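PDB 3PN9: proline dipeptidase from Streptococcus pneumoniae, which probably hydrolyses dipeptides that carry a C-terminal proline, the deposited chain matching the N-terminal domain of the creatinase/prolidase family rather than the metal-binding catalytic part. Local coordinates for residues V64-A67 and S68-S72; K6-Q9 and I10-L14. One frame throughout, in Å; residues are numbered along the deposited sequence.

Contact 1: V64-A67 and S68-S72; sequences VERA and SSTVS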
ATOM      1  N   VAL A  64     -24.512 -12.754  19.881  1.00 22.84           N
ATOM      2  CA  VAL A  64     -23.083 -12.995  20.148  1.00 24.21           C
ATOM      3  C   VAL A  64     -22.726 -14.461  19.787  1.00 26.13           C
ATOM      4  O   VAL A  64     -21.724 -14.746  19.121  1.00 22.27           O
ATOM      5  CB  VAL A  64     -22.708 -12.740  21.636  1.00 27.05           C
ATOM      6  CG1 VAL A  64     -21.302 -13.374  21.969  1.00 28.52           C
ATOM      7  CG2 VAL A  64     -22.586 -11.246  21.930  1.00 24.76           C
ATOM      8  N   GLU A  65     -23.589 -15.409  20.171  1.00 25.65           N
ATOM      9  CA  GLU A  65     -23.220 -16.836  19.932  1.00 28.06           C
ATOM     10  C   GLU A  65     -23.102 -17.164  18.406  1.00 27.41           C
ATOM     11  O   GLU A  65     -22.152 -17.833  17.961  1.00 26.28           O
ATOM     12  CB  GLU A  65     -24.287 -17.738  20.556  1.00 29.18           C
ATOM     13  CG  GLU A  65     -23.814 -19.132  20.685  1.00 39.51           C
ATOM     14  CD  GLU A  65     -24.816 -20.043  21.414  1.00 51.37           C
ATOM     15  OE1 GLU A  65     -25.970 -20.215  20.938  1.00 52.32           O
ATOM     16  OE2 GLU A  65     -24.409 -20.612  22.466  1.00 59.04           O
ATOM     17  N   ARG A  66     -24.104 -16.736  17.631  1.00 26.51           N
ATOM     18  CA  ARG A  66     -24.125 -16.996  16.176  1.00 25.12           C
ATOM     19  C   ARG A  66     -22.993 -16.186  15.499  1.00 24.89           C
ATOM     20  O   ARG A  66     -22.247 -16.725  14.612  1.00 23.53           O
ATOM     21  CB  ARG A  66     -25.481 -16.745  15.562  1.00 24.88           C
ATOM     22  CG  ARG A  66     -25.522 -17.087  14.042  1.00 26.50           C
ATOM     23  CD  ARG A  66     -27.025 -17.093  13.586  1.00 27.77           C
ATOM     24  NE  ARG A  66     -27.613 -15.747  13.647  1.00 24.94           N
ATOM     25  CZ  ARG A  66     -27.524 -14.834  12.660  1.00 26.39           C
ATOM     26  NH1 ARG A  66     -26.892 -15.143  11.510  1.00 25.08           N
ATOM     27  NH2 ARG A  66     -28.105 -13.639  12.773  1.00 22.53           N
ATOM     28  N   ALA A  67     -22.805 -14.927  15.933  1.00 22.65           N
ATOM     29  CA  ALA A  67     -21.757 -14.155  15.338  1.00 23.97           C
ATOM     30  C   ALA A  67     -20.392 -14.832  15.621  1.00 24.17           C
ATOM     31  O   ALA A  67     -19.560 -14.929  14.721  1.00 22.97           O
ATOM     32  CB  ALA A  67     -21.791 -12.731  15.816  1.00 21.67           C
ATOM     33  N   SER A  68     -20.146 -15.250  16.867  1.00 24.59           N
ATOM     34  CA  SER A  68     -18.837 -15.830  17.235  1.00 25.62           C
ATOM     35  C   SER A  68     -18.551 -17.135  16.485  1.00 27.40           C
ATOM     36  O   SER A  68     -17.395 -17.420  16.245  1.00 25.69           O
ATOM     37  CB  SER A  68     -18.777 -16.150  18.761  1.00 27.89           C
ATOM     38  OG  SER A  68     -19.020 -14.955  19.443  1.00 31.53           O
ATOM     39  N   SER A  69     -19.580 -17.890  16.073  1.00 27.19           N
ATOM     40  CA  SER A  69     -19.305 -19.088  15.296  1.00 30.12           C
ATOM     41  C   SER A  69     -19.216 -18.772  13.831  1.00 30.01           C
ATOM     42  O   SER A  69     -18.680 -19.565  13.093  1.00 30.62           O
ATOM     43  CB  SER A  69     -20.275 -20.226  15.600  1.00 31.93           C
ATOM     44  OG  SER A  69     -21.517 -19.791  15.185  1.00 36.39           O
ATOM     45  N   THR A  70     -19.606 -17.569  13.409  1.00 27.51           N
ATOM     46  CA  THR A  70     -19.472 -17.176  11.957  1.00 26.11           C
ATOM     47  C   THR A  70     -18.119 -16.584  11.628  1.00 26.48           C
ATOM     48  O   THR A  70     -17.592 -16.793  10.544  1.00 26.67           O
ATOM     49  CB  THR A  70     -20.643 -16.200  11.534  1.00 26.67           C
ATOM     50  OG1 THR A  70     -21.853 -16.847  11.885  1.00 26.05           O
ATOM     51  CG2 THR A  70     -20.664 -15.924   9.978  1.00 25.08           C
ATOM     52  N   VAL A  71     -17.527 -15.820  12.511  1.00 22.80           N
ATOM     53  CA  VAL A  71     -16.298 -15.142  12.136  1.00 23.30           C
ATOM     54  C   VAL A  71     -15.215 -15.618  13.063  1.00 24.73           C
ATOM     55  O   VAL A  71     -15.541 -16.016  14.198  1.00 24.48           O
ATOM     56  CB  VAL A  71     -16.452 -13.559  12.280  1.00 23.09           C
ATOM     57  CG1 VAL A  71     -17.570 -13.034  11.390  1.00 22.21           C
ATOM     58  CG2 VAL A  71     -16.699 -13.043  13.745  1.00 18.62           C
ATOM     59  N   SER A  72     -13.945 -15.428  12.722  1.00 24.47           N
ATOM     60  CA  SER A  72     -12.871 -15.931  13.616  1.00 25.91           C
ATOM     61  C   SER A  72     -12.262 -14.793  14.433  1.00 24.91           C
ATOM     62  O   SER A  72     -11.493 -15.050  15.351  1.00 23.40           O
ATOM     63  CB  SER A  72     -11.734 -16.552  12.706  1.00 26.85           C
ATOM     64  OG  SER A  72     -11.287 -15.446  11.923  1.00 31.02           O
TER
HETATM   65  O   HOH W   1     -24.452 -16.834  10.594  1.00 44.09           O

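Contact 2: K6-Q9 and I10-L14; sequences KLQQ and ILTYL. With SO4 (sulfate ion), chain E.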
ATOM      1  N   LYS A   6     -11.891  -9.694   1.023  1.00 16.83           N
ATOM      2  CA  LYS A   6     -12.511  -8.379   1.230  1.00 16.95           C
ATOM      3  C   LYS A   6     -11.913  -7.712   2.491  1.00 17.76           C
ATOM      4  O   LYS A   6     -11.631  -6.520   2.473  1.00 18.57           O
ATOM      5  CB  LYS A   6     -14.016  -8.579   1.408  1.00 19.24           C
ATOM      6  CG  LYS A   6     -14.658  -9.105   0.036  1.00 23.30           C
ATOM      7  CD  LYS A   6     -15.930  -9.856   0.442  1.00 29.41           C
ATOM      8  CE  LYS A   6     -16.599 -10.503  -0.816  1.00 33.94           C
ATOM      9  NZ  LYS A   6     -17.919 -11.197  -0.314  1.00 30.74           N
ATOM     10  N   LEU A   7     -11.678  -8.485   3.534  1.00 17.07           N
ATOM     11  CA  LEU A   7     -11.148  -7.832   4.765  1.00 19.95           C
ATOM     12  C   LEU A   7      -9.735  -7.334   4.462  1.00 18.40           C
ATOM     13  O   LEU A   7      -9.375  -6.246   4.855  1.00 16.28           O
ATOM     14  CB  LEU A   7     -11.110  -8.845   5.931  1.00 18.93           C
ATOM     15  CG  LEU A   7     -10.030  -8.584   7.072  1.00 26.11           C
ATOM     16  CD1 LEU A   7     -10.342  -7.168   7.642  1.00 29.69           C
ATOM     17  CD2 LEU A   7      -9.635  -9.604   8.374  1.00 26.13           C
ATOM     18  N   GLN A   8      -8.918  -8.146   3.803  1.00 16.28           N
ATOM     19  CA  GLN A   8      -7.576  -7.644   3.545  1.00 16.36           C
ATOM     20  C   GLN A   8      -7.568  -6.408   2.580  1.00 16.18           C
ATOM     21  O   GLN A   8      -6.740  -5.460   2.711  1.00 15.01           O
ATOM     22  CB  GLN A   8      -6.656  -8.775   3.016  1.00 15.93           C
ATOM     23  CG  GLN A   8      -5.165  -8.268   2.932  1.00 21.08           C
ATOM     24  CD  GLN A   8      -4.124  -9.356   2.520  1.00 21.38           C
ATOM     25  OE1 GLN A   8      -2.958  -9.016   2.152  1.00 25.21           O
ATOM     26  NE2 GLN A   8      -4.580 -10.575   2.411  1.00 16.52           N
ATOM     27  N   GLN A   9      -8.517  -6.362   1.631  1.00 14.28           N
ATOM     28  CA  GLN A   9      -8.616  -5.169   0.762  1.00 15.55           C
ATOM     29  C   GLN A   9      -8.971  -3.960   1.626  1.00 16.11           C
ATOM     30  O   GLN A   9      -8.489  -2.865   1.360  1.00 16.79           O
ATOM     31  CB  GLN A   9      -9.804  -5.343  -0.181  1.00 16.17           C
ATOM     32  CG  GLN A   9      -9.384  -6.268  -1.417  1.00 22.34           C
ATOM     33  CD  GLN A   9     -10.492  -6.269  -2.493  1.00 28.17           C
ATOM     34  OE1 GLN A   9     -10.844  -5.178  -3.044  1.00 28.80           O
ATOM     35  NE2 GLN A   9     -11.090  -7.446  -2.735  1.00 29.30           N
ATOM     36  N   ILE A  10      -9.876  -4.106   2.625  1.00 14.86           N
ATOM     37  CA  ILE A  10     -10.121  -2.898   3.467  1.00 12.85           C
ATOM     38  C   ILE A  10      -8.886  -2.573   4.267  1.00 12.71           C
ATOM     39  O   ILE A  10      -8.546  -1.378   4.391  1.00 15.60           O
ATOM     40  CB  ILE A  10     -11.325  -3.186   4.427  1.00 14.74           C
ATOM     41  CG1 ILE A  10     -12.602  -3.226   3.553  1.00 17.55           C
ATOM     42  CG2 ILE A  10     -11.410  -2.018   5.529  1.00 14.50           C
ATOM     43  CD1 ILE A  10     -13.798  -3.702   4.267  1.00 27.69           C
ATOM     44  N   LEU A  11      -8.153  -3.591   4.773  1.00 14.34           N
ATOM     45  CA  LEU A  11      -6.880  -3.198   5.494  1.00 14.77           C
ATOM     46  C   LEU A  11      -5.954  -2.414   4.626  1.00 15.92           C
ATOM     47  O   LEU A  11      -5.225  -1.479   5.085  1.00 15.45           O
ATOM     48  CB  LEU A  11      -6.116  -4.468   6.062  1.00 13.93           C
ATOM     49  CG  LEU A  11      -6.938  -5.266   7.104  1.00 15.16           C
ATOM     50  CD1 LEU A  11      -6.234  -6.672   7.522  1.00 16.48           C
ATOM     51  CD2 LEU A  11      -7.059  -4.408   8.363  1.00 16.37           C
ATOM     52  N   THR A  12      -5.847  -2.854   3.375  1.00 14.98           N
ATOM     53  CA  THR A  12      -4.912  -2.185   2.468  1.00 17.46           C
ATOM     54  C   THR A  12      -5.376  -0.752   2.264  1.00 17.39           C
ATOM     55  O   THR A  12      -4.570   0.211   2.159  1.00 17.10           O
ATOM     56  CB  THR A  12      -4.917  -2.993   1.082  1.00 16.86           C
ATOM     57  OG1 THR A  12      -4.434  -4.325   1.368  1.00 20.57           O
ATOM     58  CG2 THR A  12      -4.028  -2.382   0.068  1.00 21.76           C
ATOM     59  N   TYR A  13      -6.687  -0.590   2.091  1.00 17.11           N
ATOM     60  CA  TYR A  13      -7.279   0.735   1.860  1.00 16.76           C
ATOM     61  C   TYR A  13      -7.072   1.687   3.091  1.00 17.49           C
ATOM     62  O   TYR A  13      -6.759   2.880   2.910  1.00 18.32           O
ATOM     63  CB  TYR A  13      -8.790   0.526   1.628  1.00 17.53           C
ATOM     64  CG  TYR A  13      -9.647   1.776   1.553  1.00 20.33           C
ATOM     65  CD1 TYR A  13      -9.558   2.512   0.359  1.00 32.43           C
ATOM     66  CD2 TYR A  13     -10.519   2.207   2.585  1.00 28.20           C
ATOM     67  CE1 TYR A  13     -10.251   3.602   0.144  1.00 35.32           C
ATOM     68  CE2 TYR A  13     -11.318   3.414   2.358  1.00 30.33           C
ATOM     69  CZ  TYR A  13     -11.132   4.076   1.133  1.00 31.03           C
ATOM     70  OH  TYR A  13     -11.777   5.231   0.578  1.00 36.28           O
ATOM     71  N   LEU A  14      -7.164   1.125   4.330  1.00 17.35           N
ATOM     72  CA  LEU A  14      -6.969   1.945   5.523  1.00 16.49           C
ATOM     73  C   LEU A  14      -5.536   2.499   5.470  1.00 17.65           C
ATOM     74  O   LEU A  14      -5.291   3.681   5.789  1.00 17.71           O
ATOM     75  CB  LEU A  14      -7.168   1.118   6.823  1.00 15.30           C
ATOM     76  CG  LEU A  14      -8.614   0.568   6.958  1.00 19.97           C
ATOM     77  CD1 LEU A  14      -8.721  -0.281   8.264  1.00 18.65           C
ATOM     78  CD2 LEU A  14      -9.641   1.744   7.022  1.00 16.92           C
TER
HETATM   79  S   SO4 E 136     -13.535 -12.963   0.883  1.00 55.03           S
HETATM   80  O1  SO4 E 136     -12.821 -14.261   0.787  1.00 59.71           O
HETATM   81  O2  SO4 E 136     -14.927 -13.138   0.339  1.00 65.80           O
HETATM   82  O3  SO4 E 136     -13.654 -12.553   2.280  1.00 59.89           O
HETATM   83  O4  SO4 E 136     -12.897 -11.823   0.278  1.00 59.18           O

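Contact 1: V64-A67 and S68-S72
The carbonyl oxygen of R66 is gripped by two hydroxyls from the next turn. T70 OG1 gives the shorter bond, 2.8 Å to R66 O, and stands above the carbonyl plane, 37° out of it; S69 OG reaches R66 O from the other face over 3.2 Å. The amides of S69 and T70 add only weak bonds to R66 O. S69 OG gets there from between its own N and carbonyl carbon (chi1 65°), whereas T70 OG1 lies anti to its carbonyl carbon (chi1 -54°). Two residues earlier V64 O takes both donors from one residue: S68 N and S68 OG, the latter 2.7 Å from V64 O, arrive on opposite faces of its plane.

These bonds run along the short helix 64-70, the connection of a beta-alpha-beta unit between strands 56-60 and 75-78. At its C-terminal end A67 O takes both T70 N and V71 N, at 2.9 Å and 3.1 Å from A67 O, before V71 leaves helical geometry. On the inner side, A67 packs on L57 and V75 of the two flanking strands. The R66 guanidinium swings away to E63 in a salt bridge and to Y37 O, while a water donates to T70 OG1 and accepts a weak bond from R66 NH1.

Contact 2: K6-Q9 and I10-L14
L7 and L11, one turn apart, touch through L7 CD1 and L11 CG at 3.9 Å, the two side chains crossing at a slant on one face of helix 6-17. This is the first helix of the chain, within a creatinase/prolidase N-terminal domain, and it is held between strand 46-50, helix 128-134 and a second subunit. With CG anti to the backbone N (chi1 153°) and chi2 at 59°, the end of L7 comes back and CD1 meets L11. Next to this pair, T12 turns its hydroxyl back onto the helix: OG1 lies 2.9 Å from Q8 O and stands above the carbonyl plane. T12 N reaches the same Q8 O from the opposite face at 2.8 Å, so one residue supplies both donors. The regular i to i+4 ladder carries these side chains, with I10 N bonded to K6 O, L11 N to L7 O and Y13 N to Q9 O.

Farther out, V49 lies under L7, I10, L11 and L14, while M134 meets K6, Q9 and I10. The second subunit packs T70 on L7 and L11, and its R66 on T12. Q9 extends its amide to M4 O through NE2 and to R130 through OE1. K6 runs out straight beyond CG to Y32, where NZ bonds the carbonyl oxygen and the ammonium makes a cation-pi contact. A sulfate, probably from the crystallisation liquor, lies at K6 N, where the modelled 2.5 Å to its O4 is doubtfully short, and runs along the side chain, O4 being 3.2 Å from K6 CG.

Contact 2 lies on the first helix of the chain and contact 1 on the short helix that crosses between strands 56-60 and 75-78. Within one subunit their centres are 21 Å apart and the nearest atoms about 7 Å, without touching. The meeting happens through the assembly instead: T70 and R66 of a neighbouring subunit, both residues of 64-72, pack on the L7, L11 and T12 face of 6-14, and contact 1 also sends S72 against S72 of the same neighbouring subunit. The sulfate belongs to contact 2 alone; it is probably from the crystallisation liquor, and nothing ties it to a catalytic site. Neither contact holds a metal.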